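Local coordinates for zinc chaperone AztD (Citrobacter koseri, PDB 6CMK), which acts as a periplasmic zinc chaperone, handing one bound zinc ion directly to the solute-binding protein AztC of the AztABCD transport system, at residues Glu31-Asp44 and Gly390-Val404. Sequence-based numbering, arbitrary orientation.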
loop_
_atom_site.group_PDB
_atom_site.type_symbol
_atom_site.label_atom_id
_atom_site.label_comp_id
_atom_site.label_asym_id
_atom_site.label_seq_id
_atom_site.Cartn_x
_atom_site.Cartn_y
_atom_site.Cartn_z
ATOM N N GLU B 31 17.852 11.089 5.525
ATOM C CA GLU B 31 18.477 9.874 5.015
ATOM C C GLU B 31 17.434 8.817 4.654
ATOM O O GLU B 31 16.240 9.003 4.882
ATOM C CB GLU B 31 19.457 9.304 6.041
ATOM C CG GLU B 31 18.775 8.643 7.226
ATOM C CD GLU B 31 19.758 8.102 8.242
ATOM O OE1 GLU B 31 20.905 7.792 7.858
ATOM O OE2 GLU B 31 19.384 7.991 9.429
ATOM N N ASP B 32 17.905 7.701 4.106
ATOM C CA ASP B 32 17.063 6.610 3.626
ATOM C C ASP B 32 17.388 5.370 4.447
ATOM O O ASP B 32 18.532 4.904 4.439
ATOM C CB ASP B 32 17.322 6.373 2.137
ATOM C CG ASP B 32 16.157 5.738 1.437
ATOM O OD1 ASP B 32 15.899 4.541 1.677
ATOM O OD2 ASP B 32 15.501 6.442 0.641
ATOM N N VAL B 33 16.397 4.836 5.160
ATOM C CA VAL B 33 16.642 3.801 6.156
ATOM C C VAL B 33 15.840 2.561 5.808
ATOM O O VAL B 33 14.631 2.642 5.561
ATOM C CB VAL B 33 16.297 4.279 7.575
ATOM C CG1 VAL B 33 16.532 3.150 8.574
ATOM C CG2 VAL B 33 17.138 5.491 7.919
ATOM N N THR B 34 16.523 1.422 5.810
ATOM C CA THR B 34 15.928 0.104 5.640
ATOM C C THR B 34 15.918 -0.586 6.994
ATOM O O THR B 34 16.932 -0.597 7.697
ATOM C CB THR B 34 16.723 -0.738 4.634
ATOM O OG1 THR B 34 16.687 -0.121 3.340
ATOM C CG2 THR B 34 16.151 -2.144 4.528
ATOM N N ALA B 35 14.779 -1.158 7.365
ATOM C CA ALA B 35 14.714 -1.829 8.657
ATOM C C ALA B 35 13.727 -2.976 8.575
ATOM O O ALA B 35 12.589 -2.791 8.129
ATOM C CB ALA B 35 14.315 -0.860 9.777
ATOM N N TRP B 36 14.176 -4.157 8.997
ATOM C CA TRP B 36 13.333 -5.341 9.074
ATOM C C TRP B 36 13.639 -6.083 10.367
ATOM O O TRP B 36 14.795 -6.145 10.797
ATOM C CB TRP B 36 13.556 -6.291 7.899
ATOM C CG TRP B 36 13.148 -5.768 6.538
ATOM C CD1 TRP B 36 13.812 -4.848 5.784
ATOM C CD2 TRP B 36 12.019 -6.179 5.766
ATOM N NE1 TRP B 36 13.164 -4.649 4.589
ATOM C CE2 TRP B 36 12.053 -5.452 4.555
ATOM C CE3 TRP B 36 10.977 -7.078 5.979
ATOM C CZ2 TRP B 36 11.093 -5.609 3.572
ATOM C CZ3 TRP B 36 10.024 -7.228 4.993
ATOM C CH2 TRP B 36 10.090 -6.494 3.808
ATOM N N ARG B 37 12.604 -6.665 10.969
ATOM C CA ARG B 37 12.734 -7.341 12.251
ATOM C C ARG B 37 12.031 -8.684 12.217
ATOM O O ARG B 37 10.963 -8.824 11.617
ATOM C CB ARG B 37 12.169 -6.471 13.368
ATOM C CG ARG B 37 13.061 -5.286 13.635
ATOM C CD ARG B 37 12.437 -4.271 14.552
ATOM N NE ARG B 37 13.335 -3.137 14.708
ATOM C CZ ARG B 37 13.128 -2.120 15.529
ATOM N NH1 ARG B 37 12.039 -2.080 16.277
ATOM N NH2 ARG B 37 14.018 -1.139 15.600
ATOM N N LEU B 38 12.664 -9.671 12.845
ATOM C CA LEU B 38 12.089 -10.986 13.058
ATOM C C LEU B 38 11.515 -11.070 14.460
ATOM O O LEU B 38 12.109 -10.571 15.418
ATOM C CB LEU B 38 13.137 -12.089 12.907
ATOM C CG LEU B 38 14.016 -12.055 11.663
ATOM C CD1 LEU B 38 15.074 -13.168 11.741
ATOM C CD2 LEU B 38 13.156 -12.190 10.433
ATOM N N PHE B 39 10.383 -11.749 14.578
ATOM C CA PHE B 39 9.787 -12.070 15.864
ATOM C C PHE B 39 9.665 -13.581 15.929
ATOM O O PHE B 39 9.045 -14.190 15.053
ATOM C CB PHE B 39 8.440 -11.362 16.020
ATOM C CG PHE B 39 8.572 -9.871 16.003
ATOM C CD1 PHE B 39 8.731 -9.203 14.806
ATOM C CD2 PHE B 39 8.611 -9.149 17.180
ATOM C CE1 PHE B 39 8.893 -7.838 14.775
ATOM C CE2 PHE B 39 8.770 -7.778 17.156
ATOM C CZ PHE B 39 8.912 -7.127 15.954
ATOM N N ILE B 40 10.296 -14.183 16.938
ATOM C CA ILE B 40 10.512 -15.623 16.972
ATOM C C ILE B 40 10.038 -16.150 18.315
ATOM O O ILE B 40 10.531 -15.723 19.366
ATOM C CB ILE B 40 11.985 -15.991 16.747
ATOM C CG1 ILE B 40 12.537 -15.320 15.483
ATOM C CG2 ILE B 40 12.125 -17.495 16.630
ATOM C CD1 ILE B 40 13.726 -14.449 15.775
ATOM N N ALA B 41 9.111 -17.093 18.276
ATOM C CA ALA B 41 8.581 -17.708 19.482
ATOM C C ALA B 41 9.272 -19.039 19.749
ATOM O O ALA B 41 9.475 -19.846 18.836
ATOM C CB ALA B 41 7.070 -17.924 19.363
ATOM N N ASP B 42 9.628 -19.256 21.010
ATOM C CA ASP B 42 10.197 -20.523 21.442
ATOM C C ASP B 42 9.098 -21.568 21.540
ATOM O O ASP B 42 7.960 -21.259 21.905
ATOM C CB ASP B 42 10.890 -20.348 22.789
ATOM C CG ASP B 42 11.777 -21.517 23.143
ATOM O OD1 ASP B 42 11.281 -22.464 23.793
ATOM O OD2 ASP B 42 12.960 -21.489 22.750
ATOM N N HIS B 43 9.438 -22.813 21.206
ATOM C CA HIS B 43 8.418 -23.853 21.166
ATOM C C HIS B 43 7.918 -24.190 22.561
ATOM O O HIS B 43 6.732 -24.486 22.741
ATOM C CB HIS B 43 8.948 -25.122 20.501
ATOM C CG HIS B 43 7.940 -26.226 20.469
ATOM N ND1 HIS B 43 7.850 -27.175 21.463
ATOM C CD2 HIS B 43 6.954 -26.509 19.585
ATOM C CE1 HIS B 43 6.864 -28.007 21.183
ATOM N NE2 HIS B 43 6.305 -27.627 20.049
ATOM N N ASP B 44 8.810 -24.165 23.549
ATOM C CA ASP B 44 8.505 -24.602 24.908
ATOM C C ASP B 44 8.439 -23.460 25.905
ATOM O O ASP B 44 7.580 -23.468 26.790
ATOM C CB ASP B 44 9.562 -25.604 25.386
ATOM C CG ASP B 44 9.914 -26.630 24.331
ATOM O OD1 ASP B 44 9.057 -27.482 24.016
ATOM O OD2 ASP B 44 11.047 -26.574 23.805
ATOM N N GLY B 390 17.513 -21.902 22.728
ATOM C CA GLY B 390 16.241 -22.580 22.850
ATOM C C GLY B 390 15.832 -23.337 21.604
ATOM O O GLY B 390 16.667 -23.870 20.866
ATOM N N GLN B 391 14.522 -23.400 21.378
ATOM C CA GLN B 391 13.928 -24.054 20.218
ATOM C C GLN B 391 13.167 -22.993 19.437
ATOM O O GLN B 391 11.930 -22.907 19.521
ATOM C CB GLN B 391 13.013 -25.199 20.635
ATOM C CG GLN B 391 13.768 -26.408 21.113
ATOM C CD GLN B 391 12.899 -27.637 21.141
ATOM O OE1 GLN B 391 13.228 -28.663 20.544
ATOM N NE2 GLN B 391 11.771 -27.539 21.832
ATOM N N PRO B 392 13.871 -22.154 18.685
ATOM C CA PRO B 392 13.175 -21.150 17.875
ATOM C C PRO B 392 12.220 -21.839 16.919
ATOM O O PRO B 392 12.599 -22.760 16.193
ATOM C CB PRO B 392 14.312 -20.430 17.146
ATOM C CG PRO B 392 15.450 -21.398 17.155
ATOM C CD PRO B 392 15.323 -22.172 18.426
ATOM N N PHE B 393 10.964 -21.404 16.947
ATOM C CA PHE B 393 9.892 -22.140 16.292
ATOM C C PHE B 393 9.092 -21.224 15.369
ATOM O O PHE B 393 9.447 -21.065 14.196
ATOM C CB PHE B 393 9.030 -22.797 17.378
ATOM C CG PHE B 393 7.903 -23.632 16.863
ATOM C CD1 PHE B 393 8.065 -24.465 15.775
ATOM C CD2 PHE B 393 6.683 -23.614 17.509
ATOM C CE1 PHE B 393 7.014 -25.241 15.313
ATOM C CE2 PHE B 393 5.638 -24.384 17.059
ATOM C CZ PHE B 393 5.797 -25.199 15.964
ATOM N N ASN B 394 8.026 -20.607 15.871
ATOM C CA ASN B 394 7.215 -19.722 15.043
ATOM C C ASN B 394 7.938 -18.410 14.763
ATOM O O ASN B 394 8.637 -17.866 15.618
ATOM C CB ASN B 394 5.877 -19.422 15.719
ATOM C CG ASN B 394 5.000 -20.648 15.849
ATOM O OD1 ASN B 394 4.446 -20.928 16.920
ATOM N ND2 ASN B 394 4.874 -21.393 14.769
ATOM N N ILE B 395 7.743 -17.883 13.558
ATOM C CA ILE B 395 8.483 -16.701 13.141
ATOM C C ILE B 395 7.611 -15.855 12.219
ATOM O O ILE B 395 6.904 -16.370 11.346
ATOM C CB ILE B 395 9.822 -17.107 12.477
ATOM C CG1 ILE B 395 10.614 -15.871 12.049
ATOM C CG2 ILE B 395 9.589 -18.031 11.283
ATOM C CD1 ILE B 395 12.044 -16.207 11.642
ATOM N N VAL B 396 7.648 -14.541 12.439
ATOM C CA VAL B 396 7.081 -13.575 11.504
ATOM C C VAL B 396 8.079 -12.436 11.349
ATOM O O VAL B 396 8.958 -12.229 12.188
ATOM C CB VAL B 396 5.697 -13.029 11.933
ATOM C CG1 VAL B 396 4.664 -14.160 11.977
ATOM C CG2 VAL B 396 5.783 -12.292 13.274
ATOM N N ALA B 397 7.940 -11.701 10.247
ATOM C CA ALA B 397 8.849 -10.614 9.900
ATOM C C ALA B 397 8.060 -9.393 9.449
ATOM O O ALA B 397 7.049 -9.526 8.758
ATOM C CB ALA B 397 9.801 -11.020 8.768
ATOM N N VAL B 398 8.541 -8.208 9.817
ATOM C CA VAL B 398 7.979 -6.951 9.326
ATOM C C VAL B 398 9.118 -6.053 8.862
ATOM O O VAL B 398 10.283 -6.253 9.212
ATOM C CB VAL B 398 7.135 -6.207 10.392
ATOM C CG1 VAL B 398 6.001 -7.087 10.905
ATOM C CG2 VAL B 398 8.006 -5.698 11.546
ATOM N N GLY B 399 8.770 -5.038 8.083
ATOM C CA GLY B 399 9.755 -4.033 7.737
ATOM C C GLY B 399 9.614 -3.563 6.306
ATOM O O GLY B 399 8.653 -3.882 5.612
ATOM N N GLY B 400 10.616 -2.806 5.881
ATOM C CA GLY B 400 10.652 -2.123 4.590
ATOM C C GLY B 400 11.687 -1.007 4.637
ATOM O O GLY B 400 12.657 -1.082 5.379
ATOM N N SER B 401 11.450 0.047 3.861
ATOM C CA SER B 401 12.367 1.179 3.921
ATOM C C SER B 401 11.596 2.472 3.697
ATOM O O SER B 401 10.489 2.479 3.160
ATOM C CB SER B 401 13.510 1.039 2.904
ATOM O OG SER B 401 13.081 1.348 1.588
ATOM N N GLY B 402 12.188 3.569 4.148
ATOM C CA GLY B 402 11.545 4.856 3.979
ATOM C C GLY B 402 12.526 5.971 4.246
ATOM O O GLY B 402 13.680 5.746 4.613
ATOM N N LYS B 403 12.041 7.194 4.067
ATOM C CA LYS B 403 12.841 8.359 4.392
ATOM C C LYS B 403 12.748 8.694 5.871
ATOM O O LYS B 403 11.750 8.415 6.542
ATOM C CB LYS B 403 12.400 9.571 3.572
ATOM C CG LYS B 403 12.643 9.403 2.094
ATOM C CD LYS B 403 12.406 10.690 1.330
ATOM C CE LYS B 403 13.292 10.748 0.098
ATOM N NZ LYS B 403 13.060 11.963 -0.726
ATOM N N VAL B 404 13.818 9.295 6.369
ATOM C CA VAL B 404 13.859 9.917 7.684
ATOM C C VAL B 404 14.314 11.352 7.462
ATOM O O VAL B 404 15.396 11.585 6.912
ATOM C CB VAL B 404 14.803 9.171 8.640
ATOM C CG1 VAL B 404 14.862 9.864 9.994
ATOM C CG2 VAL B 404 14.338 7.731 8.797
HETATM O O HOH W 1 15.194 2.455 0.311
#
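W36 lays its indole over the backbone of G399 and G400, a local feature of a long antiparallel ladder that illustrates how the first and last strands of a fold can be zipped into one β-sheet. With CG beside its own backbone N (chi1 -66°), W36 turns its six-membered ring across the neighbouring strand; the centroid lies 4.0 Å from G399 CA, a CH-pi contact over the ring face. G399, with no side chain, has its CA 4.0 Å from W36 CA, so the strands run close together under the indole. Backbone hydrogen bonds run along both sides of this point, with A35 N to G400 O at 2.9 Å. Farther along the buried middle, L38, I40, I395 and A397 line the W36 face of the sheet, where I40 CG2 meets P392 CB at 3.7 Å. On the reverse face the F39 ring presents its edge to V398, CE1 lying 4.0 Å from V398 CG2.

Both ends are partly exposed, but differently. At A41 the ladder is distorted by a classic bulge, F393 and N394 both facing A41, whose N and O still bond to N394 O and F393 N. H43 CD2 then points at the face of F393 in an edge-to-face pair (planes at 72°), while H43 ND1 donates to D44 OD1 in the ring plane. D42 OD2 accepts from the backbone N of Q391 (2.8 Å), and D42 OD1 from the backbone N of D44, an Asx turn. The other end stays regularly hydrogen-bonded, yet D32 is exposed: a water joins D32 OD1 (2.6 Å) to S401 OG (2.7 Å), and both side chains also bond to W348 of the second subunit.

The first and last strands, their nearest ends 346 residues apart in sequence, close the β-propeller: strand 392-403 is the outermost of a four-stranded antiparallel sheet, and strand 32-42 lies between it and strand 47-52. F39 packs against strand 88-100, while V33 and V404 rest on strand 105-109, beside zinc site 2.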